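Poly-gamma-glutamate hydrolase (Bacillus phage phiNIT1, PDB 3A9L) hydrolyses the gamma-glutamyl linkages of bacterial poly-gamma-glutamate as a zinc peptidase with an open mixed alpha/beta core. Local coordinates at residues V115-V127 against V153-E165. Residues are numbered along the deposited sequence; the frame is centred on the assembly and turned at random.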
# COMPACT_ATOMS: atom_id res chain seq x y z
N VAL A 115 2.42 -19.78 -18.28
CA VAL A 115 3.01 -19.70 -16.95
C VAL A 115 4.51 -20.03 -17.02
O VAL A 115 4.90 -21.09 -17.51
CB VAL A 115 2.31 -20.67 -15.97
CG1 VAL A 115 2.70 -20.38 -14.52
CG2 VAL A 115 0.79 -20.58 -16.13
N GLY A 116 5.33 -19.13 -16.50
CA GLY A 116 6.76 -19.40 -16.43
C GLY A 116 7.33 -18.92 -15.13
O GLY A 116 6.62 -18.82 -14.12
N GLY A 117 8.61 -18.58 -15.15
CA GLY A 117 9.31 -18.20 -13.94
C GLY A 117 10.22 -19.35 -13.52
O GLY A 117 10.14 -20.44 -14.10
N LEU A 118 11.08 -19.12 -12.53
CA LEU A 118 12.04 -20.15 -12.09
C LEU A 118 11.50 -21.05 -10.98
O LEU A 118 12.06 -22.11 -10.73
CB LEU A 118 13.39 -19.53 -11.66
CG LEU A 118 14.24 -18.97 -12.82
CD1 LEU A 118 15.34 -18.09 -12.28
CD2 LEU A 118 14.77 -20.08 -13.78
N ASN A 119 10.40 -20.66 -10.33
CA ASN A 119 9.78 -21.57 -9.36
C ASN A 119 8.95 -22.67 -10.05
O ASN A 119 7.76 -22.52 -10.23
CB ASN A 119 8.94 -20.81 -8.33
CG ASN A 119 8.48 -21.70 -7.18
OD1 ASN A 119 8.54 -22.93 -7.27
ND2 ASN A 119 8.04 -21.08 -6.10
N THR A 120 9.61 -23.77 -10.43
CA THR A 120 9.05 -24.75 -11.36
C THR A 120 7.90 -25.46 -10.71
O THR A 120 6.88 -25.70 -11.37
CB THR A 120 10.04 -25.87 -11.75
OG1 THR A 120 11.33 -25.30 -12.02
CG2 THR A 120 9.55 -26.59 -13.00
N GLU A 121 8.10 -25.80 -9.44
CA GLU A 121 7.10 -26.50 -8.65
C GLU A 121 5.79 -25.74 -8.49
O GLU A 121 4.76 -26.31 -8.77
CB GLU A 121 7.63 -26.89 -7.30
CG GLU A 121 6.63 -27.75 -6.54
CD GLU A 121 7.00 -27.94 -5.10
OE1 GLU A 121 8.18 -27.68 -4.74
OE2 GLU A 121 6.10 -28.35 -4.33
N LEU A 122 5.85 -24.49 -8.04
CA LEU A 122 4.70 -23.60 -8.01
C LEU A 122 4.17 -23.25 -9.40
O LEU A 122 2.96 -23.19 -9.59
CB LEU A 122 5.00 -22.33 -7.23
CG LEU A 122 3.81 -21.41 -6.87
CD1 LEU A 122 2.71 -22.18 -6.11
CD2 LEU A 122 4.33 -20.23 -6.08
N ARG A 123 5.08 -22.99 -10.36
CA ARG A 123 4.70 -22.90 -11.80
C ARG A 123 3.80 -24.06 -12.28
O ARG A 123 2.71 -23.80 -12.81
CB ARG A 123 5.93 -22.76 -12.72
CG ARG A 123 5.59 -22.68 -14.20
CD ARG A 123 6.74 -23.13 -15.09
NE ARG A 123 6.89 -24.59 -15.06
CZ ARG A 123 7.71 -25.26 -15.85
NH1 ARG A 123 8.47 -24.61 -16.70
NH2 ARG A 123 7.80 -26.60 -15.75
N ASN A 124 4.27 -25.30 -12.12
CA ASN A 124 3.50 -26.49 -12.50
C ASN A 124 2.15 -26.59 -11.76
O ASN A 124 1.12 -26.96 -12.34
CB ASN A 124 4.30 -27.79 -12.29
CG ASN A 124 5.54 -27.88 -13.19
OD1 ASN A 124 5.64 -27.20 -14.21
ND2 ASN A 124 6.48 -28.74 -12.81
N LEU A 125 2.17 -26.26 -10.48
CA LEU A 125 0.96 -26.34 -9.62
C LEU A 125 -0.16 -25.42 -10.07
O LEU A 125 -1.31 -25.83 -10.14
CB LEU A 125 1.35 -26.15 -8.16
CG LEU A 125 2.13 -27.39 -7.68
CD1 LEU A 125 2.87 -27.18 -6.35
CD2 LEU A 125 1.19 -28.60 -7.59
N ILE A 126 0.20 -24.19 -10.43
CA ILE A 126 -0.75 -23.17 -10.90
C ILE A 126 -1.36 -23.59 -12.25
O ILE A 126 -2.52 -23.33 -12.54
CB ILE A 126 -0.06 -21.79 -11.00
CG1 ILE A 126 0.25 -21.31 -9.60
CG2 ILE A 126 -0.93 -20.78 -11.76
CD1 ILE A 126 1.13 -20.04 -9.49
N VAL A 127 -0.54 -24.26 -13.04
CA VAL A 127 -0.91 -24.71 -14.35
C VAL A 127 -1.97 -25.76 -14.11
O VAL A 127 -3.06 -25.67 -14.61
CB VAL A 127 0.38 -25.22 -15.06
CG1 VAL A 127 0.16 -26.50 -15.87
CG2 VAL A 127 1.01 -24.07 -15.89
N VAL A 153 9.92 -10.84 -10.98
CA VAL A 153 9.38 -12.00 -10.24
C VAL A 153 10.44 -12.96 -9.64
O VAL A 153 10.22 -13.50 -8.56
CB VAL A 153 8.30 -12.81 -11.03
CG1 VAL A 153 8.94 -13.89 -11.83
CG2 VAL A 153 7.30 -13.45 -10.05
N ASN A 154 11.60 -13.11 -10.30
CA ASN A 154 12.69 -13.96 -9.76
C ASN A 154 13.65 -13.20 -8.83
O ASN A 154 14.76 -13.70 -8.48
CB ASN A 154 13.50 -14.58 -10.91
CG ASN A 154 12.65 -15.44 -11.84
OD1 ASN A 154 11.71 -16.15 -11.41
ND2 ASN A 154 12.94 -15.32 -13.16
N ARG A 155 13.25 -11.99 -8.44
CA ARG A 155 14.06 -11.22 -7.52
C ARG A 155 13.43 -11.20 -6.13
O ARG A 155 13.77 -10.35 -5.30
CB ARG A 155 14.31 -9.81 -8.05
CG ARG A 155 14.94 -9.79 -9.44
CD ARG A 155 15.14 -8.37 -9.87
NE ARG A 155 16.07 -7.67 -8.98
CZ ARG A 155 16.27 -6.36 -9.01
NH1 ARG A 155 15.64 -5.60 -9.90
NH2 ARG A 155 17.13 -5.82 -8.16
N CYS A 156 12.53 -12.15 -5.88
CA CYS A 156 12.16 -12.49 -4.49
C CYS A 156 13.40 -13.11 -3.81
O CYS A 156 14.46 -13.28 -4.44
CB CYS A 156 10.94 -13.41 -4.44
SG CYS A 156 11.17 -14.92 -5.41
N ALA A 157 13.29 -13.39 -2.52
CA ALA A 157 14.41 -13.86 -1.74
C ALA A 157 14.94 -15.21 -2.24
O ALA A 157 16.15 -15.43 -2.25
CB ALA A 157 14.07 -13.92 -0.26
N SER A 158 14.03 -16.08 -2.66
CA SER A 158 14.42 -17.41 -3.11
C SER A 158 15.09 -17.30 -4.49
O SER A 158 15.85 -18.20 -4.88
CB SER A 158 13.22 -18.36 -3.11
OG SER A 158 12.29 -17.99 -4.14
N GLY A 159 14.87 -16.19 -5.18
CA GLY A 159 15.35 -16.01 -6.56
C GLY A 159 14.58 -16.81 -7.61
O GLY A 159 15.04 -16.97 -8.74
N LYS A 160 13.41 -17.34 -7.23
CA LYS A 160 12.62 -18.22 -8.10
C LYS A 160 11.15 -17.84 -8.00
O LYS A 160 10.49 -18.15 -7.00
CB LYS A 160 12.79 -19.68 -7.67
CG LYS A 160 14.18 -20.23 -7.67
CD LYS A 160 14.18 -21.68 -7.18
CE LYS A 160 13.48 -21.85 -5.83
NZ LYS A 160 12.08 -22.39 -5.94
N GLY A 161 10.62 -17.16 -9.03
CA GLY A 161 9.27 -16.65 -9.00
C GLY A 161 8.39 -17.36 -10.03
O GLY A 161 8.87 -18.25 -10.72
N VAL A 162 7.11 -16.99 -10.11
CA VAL A 162 6.20 -17.61 -11.09
C VAL A 162 5.46 -16.50 -11.80
O VAL A 162 4.74 -15.72 -11.18
CB VAL A 162 5.12 -18.52 -10.44
CG1 VAL A 162 4.02 -18.89 -11.43
CG2 VAL A 162 5.74 -19.77 -9.83
N GLN A 163 5.61 -16.45 -13.11
CA GLN A 163 4.99 -15.43 -13.90
C GLN A 163 3.73 -15.98 -14.62
O GLN A 163 3.80 -17.02 -15.30
CB GLN A 163 6.00 -14.89 -14.93
CG GLN A 163 5.38 -13.81 -15.79
CD GLN A 163 6.32 -13.29 -16.87
OE1 GLN A 163 6.86 -12.22 -16.73
NE2 GLN A 163 6.47 -14.05 -17.97
N LEU A 164 2.61 -15.27 -14.50
CA LEU A 164 1.45 -15.60 -15.32
C LEU A 164 1.21 -14.55 -16.38
O LEU A 164 1.14 -13.38 -16.09
CB LEU A 164 0.15 -15.77 -14.49
CG LEU A 164 0.02 -16.95 -13.52
CD1 LEU A 164 0.94 -16.81 -12.32
CD2 LEU A 164 -1.43 -17.07 -13.03
N GLU A 165 1.08 -14.96 -17.63
CA GLU A 165 0.81 -13.99 -18.69
C GLU A 165 -0.55 -14.35 -19.25
O GLU A 165 -0.70 -15.40 -19.89
CB GLU A 165 1.94 -14.04 -19.73
CG GLU A 165 3.27 -13.31 -19.31
CD GLU A 165 3.40 -11.89 -19.84
OE1 GLU A 165 2.50 -11.41 -20.52
OE2 GLU A 165 4.41 -11.22 -19.55
O HOH W 1 8.29 -18.13 -5.93
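Gly116 and Gln163 form a hydrogen-bonded antiparallel pair where strand 113-116 meets strand 162-167 in the mixed sheet of this zinc-peptidase fold; the first strand then turns into helix 120-132, which packs over one face of that sheet. Gly116 N donates to Gln163 O at 2.9 Å, and Gln163 N returns a bond to Gly116 O. Beyond the strand end, Asn119 N donates to Gly161 O at 2.9 Å. Gly117, with phi 106°, has its CA pressed close to Gly161 O, where a side chain would clash.

Val162 supplies the apolar core of the contact. With CG1 anti to the backbone N (chi1 167°), its two branches divide the work: CG1 meets Val115 CG1 and, tip to tip, Ile126 CD1, each at 3.7 Å, while CG2 fits against the first helical turn, 3.7 Å from Leu122 CB. On the same face, Ile126 CG2 touches Leu164 CD2. The opposite face carries Gln163, whose side chain approaches zinc ligand His103 and whose OE1 accepts from Asn151.

Two asparagine amides, each both donor and acceptor, tie the loops. Asn154 OD1 accepts from Gly161 N on a lone pair and, across the contact, from Leu118 N at 3.2 Å. Asn119 is the helix N-cap: its ND2 donates to a water 3.0 Å away, while its OD1 accepts from Leu122 N at 3.2 Å, capping the first turn.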